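Local coordinates for protein transcriptional regulator, TetR family (Agrobacterium tumefaciens, PDB 2G7S) that probably binds DNA through an N-terminal TetR-type domain and regulates transcription, its all-helical C-terminal domain being of the tetracycline repressor-like kind, at residues A[111-114]-A[115-118]. Residues are numbered along the deposited sequence; the frame is centred on the assembly and turned at random.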
ATOM      1  N   SER A 111      -2.712   2.477  -4.904  0.50  6.44           N
ATOM      2  CA  SER A 111      -1.393   2.071  -5.371  0.50  6.98           C
ATOM      3  C   SER A 111      -1.333   2.005  -6.875  0.50  6.91           C
ATOM      4  O   SER A 111      -0.244   1.831  -7.430  0.50  7.45           O
ATOM      5  CB  SER A 111      -1.047   0.689  -4.852  0.50  5.37           C
ATOM      6  OG  SER A 111      -1.896  -0.296  -5.448  0.50  5.60           O
ATOM      7  N   GLU A 112      -2.495   2.078  -7.513  1.00  6.73           N
ATOM      8  CA  GLU A 112      -2.542   1.954  -9.003  1.00  7.83           C
ATOM      9  C   GLU A 112      -2.958   3.269  -9.672  1.00  7.59           C
ATOM     10  O   GLU A 112      -3.288   3.279 -10.880  1.00  8.29           O
ATOM     11  CB  GLU A 112      -3.608   0.937  -9.405  1.00 12.23           C
ATOM     12  CG  GLU A 112      -3.651  -0.260  -8.729  1.00 16.65           C
ATOM     13  CD  GLU A 112      -4.844  -1.157  -9.110  1.00 13.70           C
ATOM     14  OE1 GLU A 112      -6.062  -0.868  -9.051  1.00 13.21           O
ATOM     15  OE2 GLU A 112      -4.499  -2.282  -9.204  1.00 21.52           O
ATOM     16  N   ILE A 113      -3.042   4.363  -8.894  1.00  7.48           N
ATOM     17  CA  ILE A 113      -3.544   5.632  -9.461  1.00  8.16           C
ATOM     18  C   ILE A 113      -3.080   5.989 -10.870  1.00  6.88           C
ATOM     19  O   ILE A 113      -3.892   6.416 -11.694  1.00  9.00           O
ATOM     20  CB  ILE A 113      -3.375   6.788  -8.440  1.00  8.10           C
ATOM     21  CG1 ILE A 113      -4.568   6.683  -7.434  1.00  9.28           C
ATOM     22  CG2 ILE A 113      -3.325   8.143  -9.126  1.00  8.69           C
ATOM     23  CD1 ILE A 113      -4.436   7.590  -6.219  1.00  9.56           C
ATOM     24  N   PRO A 114      -1.788   5.849 -11.161  1.00  7.12           N
ATOM     25  CA  PRO A 114      -1.330   6.326 -12.507  1.00  8.42           C
ATOM     26  C   PRO A 114      -2.041   5.633 -13.686  1.00  9.00           C
ATOM     27  O   PRO A 114      -2.048   6.199 -14.783  1.00 11.05           O
ATOM     28  CB  PRO A 114       0.167   5.926 -12.535  1.00  8.95           C
ATOM     29  CG  PRO A 114       0.591   6.106 -11.050  1.00  8.74           C
ATOM     30  CD  PRO A 114      -0.632   5.471 -10.283  1.00  8.32           C
ATOM     31  N   VAL A 115      -2.618   4.450 -13.482  1.00  7.46           N
ATOM     32  CA  VAL A 115      -3.290   3.748 -14.596  1.00  8.38           C
ATOM     33  C   VAL A 115      -4.795   3.778 -14.444  1.00  8.25           C
ATOM     34  O   VAL A 115      -5.500   3.212 -15.299  1.00 11.30           O
ATOM     35  CB  VAL A 115      -2.809   2.304 -14.771  1.00  8.51           C
ATOM     36  CG1 VAL A 115      -1.242   2.287 -14.954  1.00 10.35           C
ATOM     37  CG2 VAL A 115      -3.254   1.364 -13.629  1.00 10.41           C
ATOM     38  N   LEU A 116      -5.315   4.391 -13.384  1.00  7.50           N
ATOM     39  CA  LEU A 116      -6.776   4.333 -13.209  1.00  8.04           C
ATOM     40  C   LEU A 116      -7.488   5.439 -14.015  1.00  8.42           C
ATOM     41  O   LEU A 116      -6.938   6.534 -14.251  1.00 10.24           O
ATOM     42  CB  LEU A 116      -7.152   4.582 -11.731  1.00  8.64           C
ATOM     43  CG  LEU A 116      -6.692   3.493 -10.776  1.00  8.49           C
ATOM     44  CD1 LEU A 116      -7.102   3.837  -9.346  1.00  9.70           C
ATOM     45  CD2 LEU A 116      -7.255   2.114 -11.154  1.00 11.44           C
ATOM     46  N   PRO A 117      -8.746   5.186 -14.373  1.00  8.62           N
ATOM     47  CA  PRO A 117      -9.515   6.294 -14.901  1.00  8.99           C
ATOM     48  C   PRO A 117      -9.545   7.508 -13.972  1.00  8.71           C
ATOM     49  O   PRO A 117      -9.670   7.330 -12.738  1.00  9.53           O
ATOM     50  CB  PRO A 117     -10.941   5.697 -15.057  1.00 10.68           C
ATOM     51  CG  PRO A 117     -10.766   4.167 -15.075  1.00 12.13           C
ATOM     52  CD  PRO A 117      -9.510   3.936 -14.162  1.00  9.95           C
ATOM     53  N   GLU A 118      -9.495   8.703 -14.537  1.00  9.26           N
ATOM     54  CA  GLU A 118      -9.492   9.896 -13.692  1.00 10.67           C
ATOM     55  C   GLU A 118     -10.731   9.931 -12.781  1.00  8.79           C
ATOM     56  O   GLU A 118     -10.643  10.428 -11.631  1.00  9.53           O
ATOM     57  CB  GLU A 118      -9.518  11.152 -14.513  1.00 12.65           C
ATOM     58  CG  GLU A 118      -8.268  11.304 -15.368  1.00 15.59           C
ATOM     59  CD  GLU A 118      -8.282  12.568 -16.237  1.00 18.44           C
ATOM     60  OE1 GLU A 118      -9.331  13.214 -16.436  1.00 18.81           O
ATOM     61  OE2 GLU A 118      -7.186  12.853 -16.793  1.00 21.15           O
TER
HETATM   62  O   HOH W   1      -4.793   8.330 -13.250  1.00 27.10           O
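V115 N donates to E112 O at 2.9 Å, with an N-H...O angle of 158°. One residue on, L116 N donates to I113 O at 3.0 Å. This second donor sits above the carbonyl plane, 63° out of it. I113 O has another partner: a water donates to it at 2.6 Å and also to L116 O, bridging the two carbonyls. The side chains close round this turn. With CG1 anti to the carbonyl carbon (chi1 -56°), V115 turns its other methyl, CG2, to 3.4 Å from E112 O. L116 CG also lies 3.4 Å from E112 O. Beyond it the leucine forks: CD2 meets E112 OE1 at 3.8 Å, while CD1 packs loosely on I113 CG1. E112 OE1 itself accepts a hydrogen bond from Y26 N, which helps hold that oxygen beside the leucine. L116 also touches Y26 and V121 of helix 118-144. V115 packs on R23 of the second subunit. The two successive i to i+3 bonds mark a short 3-10 turn, 113-115. It links helix 105-110 to helix 118-144, with P117 at the N-cap position of the latter, in the tetracycline repressor-like C-terminal domain.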